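Local coordinates for protein potential RNA-dependent RNA polymerase (PDB 5I62) that polymerises ribonucleoside triphosphates into RNA as the RNA-dependent RNA polymerase of a small double-stranded RNA virus, serving both transcription and genome replication, at residues Leu124-Met136 with Phe208-Leu221. Residues are numbered along the deposited sequence; the frame is centred on the assembly and turned at random.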
loop_
_atom_site.group_PDB
_atom_site.type_symbol
_atom_site.label_atom_id
_atom_site.label_comp_id
_atom_site.label_asym_id
_atom_site.label_seq_id
_atom_site.Cartn_x
_atom_site.Cartn_y
_atom_site.Cartn_z
ATOM N N LEU A 124 -20.530 10.422 8.385
ATOM C CA LEU A 124 -19.252 11.060 8.629
ATOM C C LEU A 124 -19.402 12.569 8.548
ATOM O O LEU A 124 -20.155 13.095 7.728
ATOM C CB LEU A 124 -18.215 10.593 7.618
ATOM C CG LEU A 124 -18.068 9.087 7.421
ATOM C CD1 LEU A 124 -16.985 8.833 6.390
ATOM C CD2 LEU A 124 -17.733 8.400 8.743
ATOM N N ARG A 125 -18.678 13.267 9.403
ATOM C CA ARG A 125 -18.552 14.703 9.270
ATOM C C ARG A 125 -17.078 15.027 9.116
ATOM O O ARG A 125 -16.210 14.295 9.610
ATOM C CB ARG A 125 -19.134 15.423 10.470
ATOM C CG ARG A 125 -20.194 14.614 11.178
ATOM C CD ARG A 125 -21.112 15.501 11.938
ATOM N NE ARG A 125 -22.176 14.720 12.570
ATOM C CZ ARG A 125 -23.483 14.943 12.375
ATOM N NH1 ARG A 125 -23.925 15.928 11.574
ATOM N NH2 ARG A 125 -24.381 14.172 12.983
ATOM N N LEU A 126 -16.803 16.114 8.405
ATOM C CA LEU A 126 -15.428 16.540 8.212
ATOM C C LEU A 126 -14.811 16.909 9.549
ATOM O O LEU A 126 -15.420 17.622 10.349
ATOM C CB LEU A 126 -15.365 17.736 7.270
ATOM C CG LEU A 126 -15.172 17.436 5.785
ATOM C CD1 LEU A 126 -16.454 16.838 5.213
ATOM C CD2 LEU A 126 -14.783 18.723 5.055
ATOM N N ARG A 127 -13.613 16.409 9.797
ATOM C CA ARG A 127 -12.838 16.945 10.898
ATOM C C ARG A 127 -12.263 18.304 10.497
ATOM O O ARG A 127 -12.138 18.621 9.314
ATOM C CB ARG A 127 -11.727 15.981 11.279
ATOM C CG ARG A 127 -12.262 14.713 11.883
ATOM C CD ARG A 127 -11.254 14.072 12.785
ATOM N NE ARG A 127 -11.313 14.617 14.136
ATOM C CZ ARG A 127 -10.552 14.189 15.135
ATOM N NH1 ARG A 127 -9.681 13.205 14.917
ATOM N NH2 ARG A 127 -10.664 14.742 16.338
ATOM N N SER A 128 -11.925 19.122 11.495
ATOM C CA SER A 128 -11.349 20.423 11.180
ATOM C C SER A 128 -9.908 20.254 10.713
ATOM O O SER A 128 -9.252 19.246 10.995
ATOM C CB SER A 128 -11.378 21.353 12.392
ATOM O OG SER A 128 -10.462 20.887 13.354
ATOM N N GLU A 129 -9.410 21.264 9.996
ATOM C CA GLU A 129 -8.026 21.205 9.540
ATOM C C GLU A 129 -7.064 21.054 10.714
ATOM O O GLU A 129 -6.105 20.278 10.641
ATOM C CB GLU A 129 -7.691 22.431 8.682
ATOM C CG GLU A 129 -8.431 22.388 7.352
ATOM C CD GLU A 129 -8.087 23.502 6.384
ATOM O OE1 GLU A 129 -7.300 24.416 6.720
ATOM O OE2 GLU A 129 -8.626 23.444 5.255
ATOM N N VAL A 130 -7.323 21.756 11.817
ATOM C CA VAL A 130 -6.417 21.692 12.963
ATOM C C VAL A 130 -6.421 20.298 13.571
ATOM O O VAL A 130 -5.364 19.724 13.861
ATOM C CB VAL A 130 -6.787 22.751 14.021
ATOM C CG1 VAL A 130 -5.943 22.550 15.273
ATOM C CG2 VAL A 130 -6.574 24.151 13.480
ATOM N N ASN A 131 -7.615 19.744 13.800
ATOM C CA ASN A 131 -7.699 18.409 14.387
ATOM C C ASN A 131 -7.084 17.371 13.459
ATOM O O ASN A 131 -6.371 16.463 13.910
ATOM C CB ASN A 131 -9.151 18.078 14.725
ATOM C CG ASN A 131 -9.698 18.960 15.840
ATOM O OD1 ASN A 131 -8.944 19.401 16.710
ATOM N ND2 ASN A 131 -11.004 19.236 15.809
ATOM N N THR A 132 -7.312 17.524 12.150
ATOM C CA THR A 132 -6.735 16.607 11.171
ATOM C C THR A 132 -5.212 16.654 11.194
ATOM O O THR A 132 -4.548 15.611 11.227
ATOM C CB THR A 132 -7.258 16.952 9.770
ATOM O OG1 THR A 132 -8.684 16.874 9.761
ATOM C CG2 THR A 132 -6.687 16.005 8.738
ATOM N N VAL A 133 -4.642 17.859 11.148
ATOM C CA VAL A 133 -3.189 18.003 11.212
ATOM C C VAL A 133 -2.643 17.378 12.492
ATOM O O VAL A 133 -1.574 16.762 12.485
ATOM C CB VAL A 133 -2.783 19.488 11.099
ATOM C CG1 VAL A 133 -1.290 19.668 11.405
ATOM C CG2 VAL A 133 -3.115 20.033 9.721
ATOM N N ALA A 134 -3.368 17.531 13.606
ATOM C CA ALA A 134 -2.891 17.032 14.895
ATOM C C ALA A 134 -2.630 15.532 14.856
ATOM O O ALA A 134 -1.710 15.034 15.516
ATOM C CB ALA A 134 -3.893 17.368 15.996
ATOM N N VAL A 135 -3.413 14.789 14.079
ATOM C CA VAL A 135 -3.232 13.343 14.112
ATOM C C VAL A 135 -2.431 12.825 12.915
ATOM O O VAL A 135 -2.027 11.660 12.915
ATOM C CB VAL A 135 -4.596 12.649 14.233
ATOM C CG1 VAL A 135 -5.447 13.334 15.295
ATOM C CG2 VAL A 135 -5.283 12.696 12.981
ATOM N N MET A 136 -2.162 13.671 11.912
ATOM C CA MET A 136 -1.355 13.282 10.760
ATOM C C MET A 136 0.092 13.003 11.150
ATOM O O MET A 136 0.608 13.521 12.147
ATOM C CB MET A 136 -1.352 14.373 9.681
ATOM C CG MET A 136 -2.657 14.571 8.965
ATOM S SD MET A 136 -2.539 15.999 7.872
ATOM C CE MET A 136 -1.470 15.445 6.564
ATOM N N PHE A 208 1.074 19.133 1.145
ATOM C CA PHE A 208 0.532 19.079 2.499
ATOM C C PHE A 208 -0.901 19.619 2.547
ATOM O O PHE A 208 -1.787 18.996 3.139
ATOM C CB PHE A 208 1.471 19.887 3.421
ATOM C CG PHE A 208 1.267 19.668 4.909
ATOM C CD1 PHE A 208 0.559 18.587 5.402
ATOM C CD2 PHE A 208 1.818 20.579 5.829
ATOM C CE1 PHE A 208 0.394 18.406 6.771
ATOM C CE2 PHE A 208 1.644 20.404 7.191
ATOM C CZ PHE A 208 0.928 19.318 7.667
ATOM N N ALA A 209 -1.145 20.779 1.918
ATOM C CA ALA A 209 -2.477 21.387 1.963
ATOM C C ALA A 209 -3.540 20.464 1.363
ATOM O O ALA A 209 -4.653 20.352 1.900
ATOM C CB ALA A 209 -2.478 22.740 1.241
ATOM N N VAL A 210 -3.229 19.803 0.247
ATOM C CA VAL A 210 -4.192 18.871 -0.342
ATOM C C VAL A 210 -4.431 17.696 0.598
ATOM O O VAL A 210 -5.578 17.311 0.847
ATOM C CB VAL A 210 -3.731 18.387 -1.734
ATOM C CG1 VAL A 210 -4.740 17.340 -2.310
ATOM C CG2 VAL A 210 -3.583 19.552 -2.699
ATOM N N ASN A 211 -3.353 17.107 1.129
ATOM C CA ASN A 211 -3.500 15.964 2.027
ATOM C C ASN A 211 -4.312 16.324 3.274
ATOM O O ASN A 211 -5.138 15.529 3.731
ATOM C CB ASN A 211 -2.128 15.414 2.419
ATOM C CG ASN A 211 -1.570 14.433 1.403
ATOM O OD1 ASN A 211 -2.309 13.838 0.601
ATOM N ND2 ASN A 211 -0.273 14.253 1.434
ATOM N N ILE A 212 -4.092 17.515 3.844
ATOM C CA ILE A 212 -4.924 17.965 4.966
ATOM C C ILE A 212 -6.402 17.988 4.575
ATOM O O ILE A 212 -7.264 17.464 5.291
ATOM C CB ILE A 212 -4.466 19.352 5.459
ATOM C CG1 ILE A 212 -3.053 19.290 6.030
ATOM C CG2 ILE A 212 -5.460 19.898 6.498
ATOM C CD1 ILE A 212 -2.439 20.693 6.300
ATOM N N ARG A 213 -6.727 18.629 3.451
ATOM C CA ARG A 213 -8.129 18.735 3.069
ATOM C C ARG A 213 -8.730 17.356 2.799
ATOM O O ARG A 213 -9.861 17.071 3.216
ATOM C CB ARG A 213 -8.272 19.643 1.854
ATOM C CG ARG A 213 -8.156 21.134 2.211
ATOM C CD ARG A 213 -9.363 21.507 3.009
ATOM N NE ARG A 213 -10.442 21.940 2.153
ATOM C CZ ARG A 213 -11.737 21.764 2.386
ATOM N NH1 ARG A 213 -12.165 21.120 3.457
ATOM N NH2 ARG A 213 -12.604 22.234 1.508
ATOM N N GLU A 214 -7.997 16.495 2.092
ATOM C CA GLU A 214 -8.476 15.133 1.850
ATOM C C GLU A 214 -8.740 14.402 3.163
ATOM O O GLU A 214 -9.803 13.798 3.354
ATOM C CB GLU A 214 -7.459 14.356 1.022
ATOM C CG GLU A 214 -7.282 14.823 -0.399
ATOM C CD GLU A 214 -6.136 14.076 -1.060
ATOM O OE1 GLU A 214 -5.110 13.826 -0.375
ATOM O OE2 GLU A 214 -6.255 13.746 -2.247
ATOM N N LEU A 215 -7.790 14.480 4.098
ATOM C CA LEU A 215 -7.887 13.689 5.317
ATOM C C LEU A 215 -8.962 14.191 6.266
ATOM O O LEU A 215 -9.337 13.462 7.188
ATOM C CB LEU A 215 -6.535 13.644 6.026
ATOM C CG LEU A 215 -5.447 12.815 5.335
ATOM C CD1 LEU A 215 -4.125 12.961 6.076
ATOM C CD2 LEU A 215 -5.837 11.358 5.265
ATOM N N GLN A 216 -9.470 15.414 6.073
ATOM C CA GLN A 216 -10.634 15.836 6.844
ATOM C C GLN A 216 -11.802 14.862 6.669
ATOM O O GLN A 216 -12.674 14.780 7.539
ATOM C CB GLN A 216 -11.071 17.239 6.435
ATOM C CG GLN A 216 -10.147 18.360 6.893
ATOM C CD GLN A 216 -10.709 19.700 6.496
ATOM O OE1 GLN A 216 -10.435 20.196 5.401
ATOM N NE2 GLN A 216 -11.554 20.268 7.353
ATOM N N VAL A 217 -11.853 14.157 5.536
ATOM C CA VAL A 217 -12.860 13.125 5.303
ATOM C C VAL A 217 -12.267 11.743 5.548
ATOM O O VAL A 217 -12.853 10.919 6.257
ATOM C CB VAL A 217 -13.442 13.213 3.883
ATOM C CG1 VAL A 217 -14.137 11.891 3.522
ATOM C CG2 VAL A 217 -14.429 14.356 3.788
ATOM N N TYR A 218 -11.104 11.464 4.966
ATOM C CA TYR A 218 -10.632 10.084 4.975
ATOM C C TYR A 218 -10.205 9.632 6.368
ATOM O O TYR A 218 -10.337 8.446 6.705
ATOM C CB TYR A 218 -9.509 9.902 3.965
ATOM C CG TYR A 218 -9.999 10.056 2.554
ATOM C CD1 TYR A 218 -10.922 9.156 2.027
ATOM C CD2 TYR A 218 -9.557 11.093 1.744
ATOM C CE1 TYR A 218 -11.397 9.284 0.732
ATOM C CE2 TYR A 218 -10.018 11.226 0.436
ATOM C CZ TYR A 218 -10.935 10.312 -0.065
ATOM O OH TYR A 218 -11.401 10.425 -1.359
ATOM N N GLN A 219 -9.689 10.558 7.198
ATOM C CA GLN A 219 -9.315 10.191 8.564
ATOM C C GLN A 219 -10.512 9.683 9.362
ATOM O O GLN A 219 -10.459 8.547 9.865
ATOM C CB GLN A 219 -8.638 11.382 9.261
ATOM C CG GLN A 219 -7.234 11.219 9.669
ATOM C CD GLN A 219 -6.682 12.544 10.200
ATOM O OE1 GLN A 219 -7.387 13.304 10.876
ATOM N NE2 GLN A 219 -5.431 12.821 9.887
ATOM N N PRO A 220 -11.593 10.451 9.532
ATOM C CA PRO A 220 -12.752 9.895 10.250
ATOM C C PRO A 220 -13.368 8.685 9.561
ATOM O O PRO A 220 -13.885 7.796 10.243
ATOM C CB PRO A 220 -13.735 11.077 10.315
ATOM C CG PRO A 220 -13.311 11.993 9.252
ATOM C CD PRO A 220 -11.820 11.855 9.153
ATOM N N LEU A 221 -13.327 8.629 8.227
ATOM C CA LEU A 221 -13.851 7.470 7.503
ATOM C C LEU A 221 -13.138 6.190 7.924
ATOM O O LEU A 221 -13.765 5.181 8.275
ATOM C CB LEU A 221 -13.697 7.687 5.997
ATOM C CG LEU A 221 -14.332 6.623 5.094
ATOM C CD1 LEU A 221 -14.767 7.282 3.805
ATOM C CD2 LEU A 221 -13.393 5.471 4.771
#
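R127 is gripped by Q216 through both backbone polar atoms: its N donates to Q216 O (2.9 Å), in the carbonyl plane and on a lone pair, while Q216 NE2 returns a bond to R127 O (2.6 Å), which lies nearly in the Q216 amide plane. The extended Q216 chain carries the amide out, and chi3 (-89°) turns its NE2 to R127 O. Q216 OE1 takes a bond from R213 NH1, nearly straight at the hydrogen (174°) but from above the carbonyl plane; the two bonds together restrain the amide. E129 OE2 stands 3.9 Å from R213 NE, well out of the guanidinium plane, a long, charge-only salt bridge; E129 OE1 is bonded to the backbone N of C160. Helices 129-135 and 208-221 cross almost perpendicularly (88°), and T132 enters as a knob among I212, L215, Q216 and Q219. Q219 NE2 donates to T132 O (3.2 Å), on the opposite face of that carbonyl from V135 N. M136 SD lies 5.3 Å from the F208 ring centroid, at the edge, a Met-aromatic contact; M136 CE touches F208 CE1 (3.5 Å) in the ring plane. Q216 and Q219 thus serve carbonyls just before and within helix 129-135, holding it across helix 208-228 beside apolar packing.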